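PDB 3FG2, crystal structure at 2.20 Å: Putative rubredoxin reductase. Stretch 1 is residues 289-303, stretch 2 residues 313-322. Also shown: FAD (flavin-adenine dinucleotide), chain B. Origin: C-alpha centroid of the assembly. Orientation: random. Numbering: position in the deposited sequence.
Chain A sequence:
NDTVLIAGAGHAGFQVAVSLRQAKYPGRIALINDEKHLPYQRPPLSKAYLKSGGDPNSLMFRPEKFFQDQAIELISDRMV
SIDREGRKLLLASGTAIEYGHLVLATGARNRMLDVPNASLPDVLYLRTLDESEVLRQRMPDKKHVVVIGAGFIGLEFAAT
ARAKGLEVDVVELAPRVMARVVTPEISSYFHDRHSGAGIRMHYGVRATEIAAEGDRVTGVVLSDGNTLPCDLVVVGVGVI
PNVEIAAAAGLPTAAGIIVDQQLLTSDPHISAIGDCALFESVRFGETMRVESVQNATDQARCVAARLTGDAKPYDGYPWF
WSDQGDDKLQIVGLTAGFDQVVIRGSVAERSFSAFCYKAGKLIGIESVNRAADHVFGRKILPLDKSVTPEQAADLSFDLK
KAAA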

ATOM      1  N   ARG A 289     -10.930  -3.914   2.262  1.00 20.53           N
ATOM      2  CA  ARG A 289     -10.147  -2.726   1.953  1.00 19.80           C
ATOM      3  C   ARG A 289      -8.821  -3.279   1.449  1.00 19.32           C
ATOM      4  O   ARG A 289      -8.240  -4.144   2.086  1.00 20.33           O
ATOM      5  N   VAL A 290      -8.343  -2.805   0.309  1.00 20.21           N
ATOM      6  CA  VAL A 290      -7.082  -3.309  -0.211  1.00 21.73           C
ATOM      7  C   VAL A 290      -6.069  -2.196  -0.402  1.00 23.77           C
ATOM      8  O   VAL A 290      -6.394  -1.147  -0.954  1.00 24.60           O
ATOM      9  N   GLU A 291      -4.841  -2.429   0.062  1.00 25.92           N
ATOM     10  CA  GLU A 291      -3.768  -1.445  -0.058  1.00 27.07           C
ATOM     11  C   GLU A 291      -2.789  -1.841  -1.148  1.00 25.83           C
ATOM     12  O   GLU A 291      -1.836  -2.571  -0.887  1.00 27.92           O
ATOM     13  N   SER A 292      -3.005  -1.361  -2.364  1.00 24.10           N
ATOM     14  CA  SER A 292      -2.092  -1.672  -3.448  1.00 23.52           C
ATOM     15  C   SER A 292      -2.328  -0.709  -4.604  1.00 22.78           C
ATOM     16  O   SER A 292      -3.410  -0.148  -4.748  1.00 21.84           O
ATOM     17  N   VAL A 293      -1.300  -0.511  -5.418  1.00 22.73           N
ATOM     18  CA  VAL A 293      -1.399   0.376  -6.562  1.00 22.31           C
ATOM     19  C   VAL A 293      -2.452  -0.170  -7.500  1.00 22.62           C
ATOM     20  O   VAL A 293      -3.224   0.579  -8.102  1.00 22.36           O
ATOM     21  N   GLN A 294      -2.477  -1.493  -7.616  1.00 23.96           N
ATOM     22  CA  GLN A 294      -3.437  -2.169  -8.474  1.00 23.39           C
ATOM     23  C   GLN A 294      -4.846  -1.769  -8.067  1.00 23.53           C
ATOM     24  O   GLN A 294      -5.650  -1.344  -8.896  1.00 23.08           O
ATOM     25  N   ASN A 295      -5.135  -1.893  -6.778  1.00 22.22           N
ATOM     26  CA  ASN A 295      -6.449  -1.553  -6.264  1.00 22.34           C
ATOM     27  C   ASN A 295      -6.816  -0.089  -6.483  1.00 23.36           C
ATOM     28  O   ASN A 295      -7.937   0.225  -6.877  1.00 22.48           O
ATOM     29  N   ALA A 296      -5.871   0.806  -6.221  1.00 24.11           N
ATOM     30  CA  ALA A 296      -6.116   2.231  -6.391  1.00 25.84           C
ATOM     31  C   ALA A 296      -6.409   2.531  -7.853  1.00 26.17           C
ATOM     32  O   ALA A 296      -7.345   3.260  -8.188  1.00 26.36           O
ATOM     33  N   THR A 297      -5.597   1.943  -8.716  1.00 26.16           N
ATOM     34  CA  THR A 297      -5.709   2.133 -10.149  1.00 26.73           C
ATOM     35  C   THR A 297      -6.990   1.558 -10.746  1.00 26.39           C
ATOM     36  O   THR A 297      -7.745   2.275 -11.401  1.00 26.85           O
ATOM     37  N   ASP A 298      -7.243   0.272 -10.526  1.00 26.23           N
ATOM     38  CA  ASP A 298      -8.434  -0.354 -11.084  1.00 25.77           C
ATOM     39  C   ASP A 298      -9.706   0.269 -10.534  1.00 26.32           C
ATOM     40  O   ASP A 298     -10.693   0.430 -11.254  1.00 26.27           O
ATOM     41  N   GLN A 299      -9.693   0.627  -9.257  1.00 25.92           N
ATOM     42  CA  GLN A 299     -10.873   1.236  -8.675  1.00 25.95           C
ATOM     43  C   GLN A 299     -11.120   2.589  -9.331  1.00 26.58           C
ATOM     44  O   GLN A 299     -12.269   2.955  -9.606  1.00 25.83           O
ATOM     45  N   ALA A 300     -10.041   3.323  -9.598  1.00 26.36           N
ATOM     46  CA  ALA A 300     -10.163   4.625 -10.241  1.00 27.34           C
ATOM     47  C   ALA A 300     -10.799   4.446 -11.622  1.00 29.31           C
ATOM     48  O   ALA A 300     -11.704   5.190 -12.001  1.00 30.15           O
ATOM     49  N   ARG A 301     -10.327   3.451 -12.370  1.00 30.17           N
ATOM     50  CA  ARG A 301     -10.867   3.179 -13.697  1.00 30.80           C
ATOM     51  C   ARG A 301     -12.365   2.866 -13.612  1.00 31.53           C
ATOM     52  O   ARG A 301     -13.161   3.360 -14.416  1.00 31.86           O
ATOM     53  N   CYS A 302     -12.739   2.050 -12.630  1.00 29.36           N
ATOM     54  CA  CYS A 302     -14.129   1.670 -12.433  1.00 29.93           C
ATOM     55  C   CYS A 302     -15.054   2.872 -12.236  1.00 31.78           C
ATOM     56  O   CYS A 302     -16.161   2.918 -12.790  1.00 30.72           O
ATOM     57  N   VAL A 303     -14.604   3.832 -11.428  1.00 32.91           N
ATOM     58  CA  VAL A 303     -15.377   5.040 -11.162  1.00 33.71           C
ATOM     59  C   VAL A 303     -15.421   5.928 -12.401  1.00 34.00           C
ATOM     60  O   VAL A 303     -16.482   6.433 -12.768  1.00 34.77           O
ATOM     61  N   PRO A 313     -19.933  -3.455 -11.729  1.00 35.04           N
ATOM     62  CA  PRO A 313     -19.420  -3.848 -10.416  1.00 34.28           C
ATOM     63  C   PRO A 313     -17.898  -3.859 -10.463  1.00 33.80           C
ATOM     64  O   PRO A 313     -17.311  -4.340 -11.433  1.00 35.32           O
ATOM     65  N   TYR A 314     -17.263  -3.317  -9.431  1.00 32.07           N
ATOM     66  CA  TYR A 314     -15.806  -3.295  -9.371  1.00 29.72           C
ATOM     67  C   TYR A 314     -15.280  -4.729  -9.299  1.00 28.62           C
ATOM     68  O   TYR A 314     -15.766  -5.530  -8.497  1.00 27.01           O
ATOM     69  N   ASP A 315     -14.297  -5.058 -10.135  1.00 28.87           N
ATOM     70  CA  ASP A 315     -13.731  -6.407 -10.126  1.00 29.08           C
ATOM     71  C   ASP A 315     -12.243  -6.435 -10.476  1.00 28.20           C
ATOM     72  O   ASP A 315     -11.766  -7.386 -11.105  1.00 27.79           O
ATOM     73  N   GLY A 316     -11.511  -5.400 -10.077  1.00 26.81           N
ATOM     74  CA  GLY A 316     -10.090  -5.376 -10.361  1.00 26.58           C
ATOM     75  C   GLY A 316      -9.457  -6.539  -9.623  1.00 26.77           C
ATOM     76  O   GLY A 316      -9.515  -6.585  -8.395  1.00 27.65           O
ATOM     77  N   TYR A 317      -8.870  -7.492 -10.341  1.00 26.65           N
ATOM     78  CA  TYR A 317      -8.261  -8.624  -9.658  1.00 26.56           C
ATOM     79  C   TYR A 317      -7.015  -8.184  -8.896  1.00 26.24           C
ATOM     80  O   TYR A 317      -6.086  -7.612  -9.472  1.00 27.30           O
ATOM     81  N   PRO A 318      -6.972  -8.480  -7.588  1.00 24.91           N
ATOM     82  CA  PRO A 318      -5.869  -8.127  -6.695  1.00 23.25           C
ATOM     83  C   PRO A 318      -4.513  -8.800  -6.896  1.00 23.03           C
ATOM     84  O   PRO A 318      -4.406 -10.025  -7.025  1.00 23.51           O
ATOM     85  N   TRP A 319      -3.477  -7.971  -6.925  1.00 21.62           N
ATOM     86  CA  TRP A 319      -2.104  -8.435  -7.035  1.00 21.49           C
ATOM     87  C   TRP A 319      -1.205  -7.385  -6.390  1.00 21.84           C
ATOM     88  O   TRP A 319      -1.496  -6.188  -6.431  1.00 19.00           O
ATOM     89  N   PHE A 320      -0.122  -7.845  -5.776  1.00 20.22           N
ATOM     90  CA  PHE A 320       0.798  -6.957  -5.085  1.00 21.32           C
ATOM     91  C   PHE A 320       2.236  -7.356  -5.385  1.00 21.70           C
ATOM     92  O   PHE A 320       2.484  -8.389  -6.023  1.00 24.55           O
ATOM     93  N   TRP A 321       3.181  -6.541  -4.926  1.00 19.86           N
ATOM     94  CA  TRP A 321       4.595  -6.858  -5.101  1.00 20.38           C
ATOM     95  C   TRP A 321       5.426  -6.151  -4.038  1.00 21.61           C
ATOM     96  O   TRP A 321       4.951  -5.230  -3.376  1.00 20.72           O
ATOM     97  N   SER A 322       6.661  -6.607  -3.862  1.00 22.57           N
ATOM     98  CA  SER A 322       7.558  -6.027  -2.872  1.00 24.04           C
ATOM     99  C   SER A 322       8.986  -6.276  -3.340  1.00 24.37           C
ATOM    100  O   SER A 322       9.295  -7.355  -3.850  1.00 24.08           O
TER

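The contact between residues 289-303 and 313-322 of this putative rubredoxin reductase illustrates how a helix can be held against an extended segment by aromatic rings, aliphatic side-chain stems and bridging waters, with no clear direct hydrogen bond between the two. About 614 Å² is buried, both sides summed, and the register runs from Ser-292 beside Phe-320 at one end to Cys-302 beside Tyr-314 at the other.

The helix begins with a classic cap. Ser-292, chi1 p, points toward the second stretch, and its OG accepts from Asn-295 N at 3.0 Å, satisfying a backbone amide that has no helical carbonyl to meet. Its CB lies 3.5 Å from Phe-320 CD1, so the same short side chain serves both cap and packing. Phe-320 (m) also receives Val-290 (t), whose CG1 is 3.6 Å from Phe-320 CE1, while Glu-291 O approaches the ring edge, 4.0 Å from Phe-320 CD1.

Gln-294 shows how a polar residue can occupy the centre of such a contact. It points toward the second stretch with chi1 t and chi2 m, and the other stretch covers 102 Å² of it. Its methylene CG sits over the face of Trp-319 (chi1 p), 3.5 Å from the centroid of the five-membered ring, a CH-pi contact. The amide beyond bonds within its own helix: Gln-294 NE2 donates to Asp-298 OD2 at 2.7 Å, nearly linearly, one turn on. Gln-294 OE1 reaches to 3.3 Å from Pro-318 CA.

Where Asp-298 (m) meets Gly-316, the backbones come closest in the register, with Asp-298 CA and Gly-316 CA 5.3 Å apart. Glycine fits this narrow point: an ideal CB on Gly-316 would point toward the helix and lie 2.6 Å from Asp-298 CB, a clash.

Tyr-314 (t) packs against the next part of the helix, and the first stretch covers 118 Å² of it. Its CA-to-CB bond points sideways, but the ring carries the side chain nearer. Gln-299 CG lies over one face, 3.5 Å from the centroid of the Tyr-314 ring, again a CH-pi contact made by an amide residue's methylene. At the ring edge, Cys-302 (t) places CB 3.9 Å from Tyr-314 CD1. The hydroxyl, Tyr-314 OH, lies 3.6 Å from Asp-298 CB and 3.3 Å from Gln-294 NE2.

Waters supply polar links between the stretches. The O of water 1 lies 3.1 Å from Gln-294 N, from which it accepts, and donates to Trp-319 O at 2.7 Å and FAD O2 at 3.0 Å, tying helix, strand and flavin together. The O of water 2 lies 3.1 Å from Asp-298 OD2 and 2.8 Å from Tyr-317 O, donating to both, and accepts a weak bond from Trp-319 NE1 at 3.3 Å.

The flavin adds a shared partner: Val-293 N donates to FAD O2 at 3.2 Å, FAD O4 lies over one face of the Trp-321 ring, and Val-293 CG2 (chi1 t) packs 4.1 Å from Trp-321 CH2.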

ATOM      1  CB  ARG A 289      -9.912  -1.875   3.208  1.00 16.14           C
ATOM      2  CG  ARG A 289      -9.256  -0.522   2.919  1.00 18.58           C
ATOM      3  CD  ARG A 289      -9.014   0.278   4.189  1.00 17.59           C
ATOM      4  NE  ARG A 289      -7.933  -0.289   4.994  1.00 20.31           N
ATOM      5  CZ  ARG A 289      -6.640  -0.051   4.786  1.00 20.23           C
ATOM      6  NH1 ARG A 289      -6.262   0.752   3.795  1.00 17.44           N
ATOM      7  NH2 ARG A 289      -5.724  -0.623   5.560  1.00 15.19           N
ATOM      8  CB  VAL A 290      -7.291  -4.040  -1.550  1.00 20.50           C
ATOM      9  CG1 VAL A 290      -5.953  -4.480  -2.122  1.00 16.01           C
ATOM     10  CG2 VAL A 290      -8.194  -5.248  -1.335  1.00 20.29           C
ATOM     11  CB  GLU A 291      -2.963  -1.326   1.236  1.00 31.02           C
ATOM     12  CG  GLU A 291      -3.737  -1.019   2.496  1.00 37.04           C
ATOM     13  CD  GLU A 291      -2.819  -0.919   3.715  1.00 39.90           C
ATOM     14  OE1 GLU A 291      -3.329  -1.061   4.846  1.00 41.62           O
ATOM     15  OE2 GLU A 291      -1.595  -0.691   3.545  1.00 39.90           O
ATOM     16  CB  SER A 292      -2.286  -3.119  -3.915  1.00 23.28           C
ATOM     17  OG  SER A 292      -3.513  -3.280  -4.608  1.00 25.34           O
ATOM     18  CB  VAL A 293      -0.054   0.463  -7.301  1.00 21.46           C
ATOM     19  CG1 VAL A 293      -0.224   1.203  -8.609  1.00 17.76           C
ATOM     20  CG2 VAL A 293       0.967   1.152  -6.411  1.00 20.67           C
ATOM     21  CB  GLN A 294      -3.253  -3.686  -8.357  1.00 23.10           C
ATOM     22  CG  GLN A 294      -4.398  -4.526  -8.903  1.00 21.66           C
ATOM     23  CD  GLN A 294      -5.546  -4.646  -7.917  1.00 22.81           C
ATOM     24  OE1 GLN A 294      -5.336  -4.912  -6.738  1.00 24.28           O
ATOM     25  NE2 GLN A 294      -6.765  -4.465  -8.401  1.00 21.85           N
ATOM     26  CB  ASN A 295      -6.522  -1.882  -4.778  1.00 21.86           C
ATOM     27  CG  ASN A 295      -7.870  -1.560  -4.186  1.00 23.36           C
ATOM     28  OD1 ASN A 295      -8.011  -0.612  -3.407  1.00 25.87           O
ATOM     29  ND2 ASN A 295      -8.878  -2.339  -4.563  1.00 21.55           N
ATOM     30  CB  ALA A 296      -4.892   3.033  -5.926  1.00 25.92           C
ATOM     31  CB  THR A 297      -4.481   1.515 -10.848  1.00 28.76           C
ATOM     32  OG1 THR A 297      -3.303   2.217 -10.430  1.00 29.85           O
ATOM     33  CG2 THR A 297      -4.612   1.593 -12.352  1.00 30.88           C
ATOM     34  CB  ASP A 298      -8.445  -1.861 -10.814  1.00 27.68           C
ATOM     35  CG  ASP A 298      -7.285  -2.584 -11.471  1.00 28.33           C
ATOM     36  OD1 ASP A 298      -6.753  -2.088 -12.494  1.00 28.35           O
ATOM     37  OD2 ASP A 298      -6.916  -3.663 -10.962  1.00 30.59           O
ATOM     38  CB  GLN A 299     -10.713   1.376  -7.163  1.00 26.28           C
ATOM     39  CG  GLN A 299     -11.297   0.204  -6.390  1.00 27.12           C
ATOM     40  CD  GLN A 299     -11.274   0.424  -4.897  1.00 27.65           C
ATOM     41  OE1 GLN A 299     -11.443   1.551  -4.423  1.00 28.34           O
ATOM     42  NE2 GLN A 299     -11.084  -0.651  -4.142  1.00 27.63           N
ATOM     43  CB  ALA A 300      -8.800   5.276 -10.373  1.00 25.72           C
ATOM     44  CB  ARG A 301     -10.124   2.001 -14.339  1.00 31.58           C
ATOM     45  CG  ARG A 301      -8.740   2.347 -14.889  1.00 33.92           C
ATOM     46  CD  ARG A 301      -8.014   1.092 -15.374  1.00 36.59           C
ATOM     47  NE  ARG A 301      -6.951   1.387 -16.333  1.00 39.46           N
ATOM     48  CZ  ARG A 301      -5.856   2.090 -16.062  1.00 41.07           C
ATOM     49  NH1 ARG A 301      -5.663   2.581 -14.848  1.00 42.27           N
ATOM     50  NH2 ARG A 301      -4.956   2.313 -17.012  1.00 41.93           N
ATOM     51  CB  CYS A 302     -14.247   0.745 -11.229  1.00 29.02           C
ATOM     52  SG  CYS A 302     -15.932   0.218 -10.910  1.00 29.51           S
ATOM     53  CB  VAL A 303     -14.775   5.837  -9.987  1.00 33.75           C
ATOM     54  CG1 VAL A 303     -15.385   7.237  -9.921  1.00 33.78           C
ATOM     55  CG2 VAL A 303     -15.040   5.098  -8.691  1.00 35.07           C
ATOM     56  CB  PRO A 313     -19.983  -5.252 -10.229  1.00 34.54           C
ATOM     57  CG  PRO A 313     -21.264  -5.210 -10.997  1.00 34.91           C
ATOM     58  CD  PRO A 313     -20.863  -4.468 -12.253  1.00 35.45           C
ATOM     59  CB  TYR A 314     -15.329  -2.525  -8.138  1.00 27.83           C
ATOM     60  CG  TYR A 314     -13.847  -2.627  -7.952  1.00 25.46           C
ATOM     61  CD1 TYR A 314     -12.979  -2.047  -8.874  1.00 24.37           C
ATOM     62  CD2 TYR A 314     -13.302  -3.372  -6.904  1.00 23.91           C
ATOM     63  CE1 TYR A 314     -11.600  -2.205  -8.772  1.00 23.48           C
ATOM     64  CE2 TYR A 314     -11.910  -3.541  -6.788  1.00 23.90           C
ATOM     65  CZ  TYR A 314     -11.070  -2.950  -7.732  1.00 23.35           C
ATOM     66  OH  TYR A 314      -9.708  -3.091  -7.652  1.00 21.55           O
ATOM     67  CB  ASP A 315     -14.500  -7.324 -11.087  1.00 31.77           C
ATOM     68  CG  ASP A 315     -14.166  -8.810 -10.884  1.00 35.84           C
ATOM     69  OD1 ASP A 315     -14.496  -9.619 -11.772  1.00 37.58           O
ATOM     70  OD2 ASP A 315     -13.578  -9.178  -9.840  1.00 37.78           O
ATOM     71  CB  TYR A 317      -7.887  -9.743 -10.621  1.00 25.33           C
ATOM     72  CG  TYR A 317      -7.823 -11.056  -9.888  1.00 23.88           C
ATOM     73  CD1 TYR A 317      -8.982 -11.804  -9.668  1.00 23.65           C
ATOM     74  CD2 TYR A 317      -6.632 -11.504  -9.323  1.00 21.25           C
ATOM     75  CE1 TYR A 317      -8.956 -12.970  -8.895  1.00 22.56           C
ATOM     76  CE2 TYR A 317      -6.595 -12.665  -8.547  1.00 21.62           C
ATOM     77  CZ  TYR A 317      -7.760 -13.393  -8.340  1.00 21.31           C
ATOM     78  OH  TYR A 317      -7.731 -14.551  -7.601  1.00 20.62           O
ATOM     79  CB  PRO A 318      -6.452  -8.421  -5.316  1.00 22.13           C
ATOM     80  CG  PRO A 318      -7.264  -9.637  -5.576  1.00 25.29           C
ATOM     81  CD  PRO A 318      -7.979  -9.288  -6.873  1.00 24.04           C
ATOM     82  CB  TRP A 319      -1.693  -8.705  -8.493  1.00 21.82           C
ATOM     83  CG  TRP A 319      -1.983  -7.626  -9.483  1.00 20.66           C
ATOM     84  CD1 TRP A 319      -3.123  -7.472 -10.217  1.00 21.77           C
ATOM     85  CD2 TRP A 319      -1.097  -6.578  -9.891  1.00 20.25           C
ATOM     86  NE1 TRP A 319      -3.002  -6.395 -11.065  1.00 21.99           N
ATOM     87  CE2 TRP A 319      -1.769  -5.826 -10.883  1.00 21.64           C
ATOM     88  CE3 TRP A 319       0.199  -6.201  -9.516  1.00 18.37           C
ATOM     89  CZ2 TRP A 319      -1.187  -4.717 -11.504  1.00 21.22           C
ATOM     90  CZ3 TRP A 319       0.778  -5.104 -10.133  1.00 18.89           C
ATOM     91  CH2 TRP A 319       0.082  -4.372 -11.118  1.00 20.22           C
ATOM     92  CB  PHE A 320       0.578  -7.066  -3.572  1.00 22.80           C
ATOM     93  CG  PHE A 320      -0.864  -7.265  -3.167  1.00 23.64           C
ATOM     94  CD1 PHE A 320      -1.586  -6.229  -2.574  1.00 23.89           C
ATOM     95  CD2 PHE A 320      -1.493  -8.500  -3.350  1.00 26.60           C
ATOM     96  CE1 PHE A 320      -2.910  -6.417  -2.168  1.00 22.81           C
ATOM     97  CE2 PHE A 320      -2.823  -8.704  -2.948  1.00 24.39           C
ATOM     98  CZ  PHE A 320      -3.529  -7.657  -2.355  1.00 24.44           C
ATOM     99  CB  TRP A 321       5.076  -6.488  -6.505  1.00 19.07           C
ATOM    100  CG  TRP A 321       5.489  -5.054  -6.693  1.00 20.10           C
ATOM    101  CD1 TRP A 321       6.737  -4.525  -6.505  1.00 18.20           C
ATOM    102  CD2 TRP A 321       4.661  -3.981  -7.150  1.00 18.09           C
ATOM    103  NE1 TRP A 321       6.736  -3.191  -6.825  1.00 20.64           N
ATOM    104  CE2 TRP A 321       5.475  -2.829  -7.223  1.00 20.35           C
ATOM    105  CE3 TRP A 321       3.310  -3.880  -7.508  1.00 18.51           C
ATOM    106  CZ2 TRP A 321       4.979  -1.584  -7.643  1.00 19.12           C
ATOM    107  CZ3 TRP A 321       2.817  -2.642  -7.926  1.00 18.77           C
ATOM    108  CH2 TRP A 321       3.654  -1.512  -7.989  1.00 17.44           C
ATOM    109  CB  SER A 322       7.324  -6.689  -1.507  1.00 23.10           C
ATOM    110  OG  SER A 322       8.075  -6.054  -0.490  1.00 21.57           O
TER
HETATM  111  PA  FAD B 449      -2.349   7.500  -1.405  1.00 26.04           P
HETATM  112  O1A FAD B 449      -1.878   7.381  -0.001  1.00 24.05           O
HETATM  113  O2A FAD B 449      -1.498   7.339  -2.446  1.00 25.47           O
HETATM  114  O5B FAD B 449      -2.687   9.000  -1.441  1.00 24.90           O
HETATM  115  C5B FAD B 449      -3.615   9.665  -0.526  1.00 25.89           C
HETATM  116  C4B FAD B 449      -3.374  11.170  -0.770  1.00 25.82           C
HETATM  117  O4B FAD B 449      -4.552  11.888  -0.240  1.00 24.46           O
HETATM  118  C3B FAD B 449      -2.159  11.778  -0.044  1.00 27.30           C
HETATM  119  O3B FAD B 449      -1.320  12.586  -0.807  1.00 30.34           O
HETATM  120  C2B FAD B 449      -2.802  12.412   1.158  1.00 27.08           C
HETATM  121  O2B FAD B 449      -2.005  13.374   1.775  1.00 27.50           O
HETATM  122  C1B FAD B 449      -4.024  13.015   0.532  1.00 27.42           C
HETATM  123  N9A FAD B 449      -5.137  13.357   1.421  1.00 28.16           N
HETATM  124  C8A FAD B 449      -5.550  12.670   2.534  1.00 28.21           C
HETATM  125  N7A FAD B 449      -6.587  13.237   3.138  1.00 29.32           N
HETATM  126  C5A FAD B 449      -6.872  14.344   2.392  1.00 29.92           C
HETATM  127  C6A FAD B 449      -7.906  15.392   2.538  1.00 31.86           C
HETATM  128  N6A FAD B 449      -8.798  15.426   3.500  1.00 33.57           N
HETATM  129  N1A FAD B 449      -7.879  16.371   1.565  1.00 32.68           N
HETATM  130  C2A FAD B 449      -6.963  16.375   0.539  1.00 32.09           C
HETATM  131  N3A FAD B 449      -5.988  15.458   0.335  1.00 31.63           N
HETATM  132  C4A FAD B 449      -5.981  14.458   1.291  1.00 29.84           C
HETATM  133  N1  FAD B 449       1.680  -0.931  -3.373  1.00 20.90           N
HETATM  134  C2  FAD B 449       2.033  -1.828  -4.294  1.00 21.55           C
HETATM  135  O2  FAD B 449       1.215  -2.421  -4.930  1.00 21.84           O
HETATM  136  N3  FAD B 449       3.406  -2.128  -4.576  1.00 21.24           N
HETATM  137  C4  FAD B 449       4.437  -1.493  -3.906  1.00 23.27           C
HETATM  138  O4  FAD B 449       5.592  -1.770  -4.177  1.00 25.16           O
HETATM  139  C4X FAD B 449       4.063  -0.506  -2.897  1.00 22.39           C
HETATM  140  N5  FAD B 449       5.029   0.155  -2.214  1.00 22.12           N
HETATM  141  C5X FAD B 449       4.642   1.090  -1.272  1.00 20.30           C
HETATM  142  C6  FAD B 449       5.671   1.784  -0.574  1.00 19.35           C
HETATM  143  C7  FAD B 449       5.383   2.741   0.379  1.00 18.35           C
HETATM  144  C7M FAD B 449       6.516   3.451   1.093  1.00 18.38           C
HETATM  145  C8  FAD B 449       3.985   3.059   0.691  1.00 18.14           C
HETATM  146  C8M FAD B 449       3.596   4.097   1.720  1.00 13.57           C
HETATM  147  C9  FAD B 449       2.957   2.375   0.010  1.00 17.70           C
HETATM  148  C9A FAD B 449       3.271   1.400  -0.967  1.00 20.48           C
HETATM  149  N10 FAD B 449       2.262   0.666  -1.721  1.00 21.33           N
HETATM  150  C10 FAD B 449       2.627  -0.256  -2.661  1.00 20.51           C
HETATM  151  C1' FAD B 449       0.840   0.975  -1.428  1.00 18.76           C
HETATM  152  C2' FAD B 449       0.320   2.093  -2.383  1.00 20.47           C
HETATM  153  O2' FAD B 449       1.173   3.210  -2.260  1.00 21.53           O
HETATM  154  C3' FAD B 449      -1.100   2.430  -1.975  1.00 19.73           C
HETATM  155  O3' FAD B 449      -1.927   1.284  -2.138  1.00 19.89           O
HETATM  156  C4' FAD B 449      -1.628   3.564  -2.836  1.00 21.07           C
HETATM  157  O4' FAD B 449      -0.794   4.743  -2.691  1.00 19.28           O
HETATM  158  C5' FAD B 449      -3.038   3.880  -2.399  1.00 21.06           C
HETATM  159  O5' FAD B 449      -3.536   5.089  -3.284  1.00 21.57           O
HETATM  160  P   FAD B 449      -4.460   6.109  -2.684  1.00 24.67           P
HETATM  161  O1P FAD B 449      -4.704   7.063  -3.888  1.00 26.46           O
HETATM  162  O2P FAD B 449      -5.613   5.574  -2.111  1.00 25.23           O
HETATM  163  O3P FAD B 449      -3.782   6.840  -1.609  1.00 26.60           O
HETATM  164  O   HOH W   1      -0.448  -3.739  -6.984  1.00 11.44           O
HETATM  165  O   HOH W   2      -6.191  -6.451 -12.046  1.00 42.54           O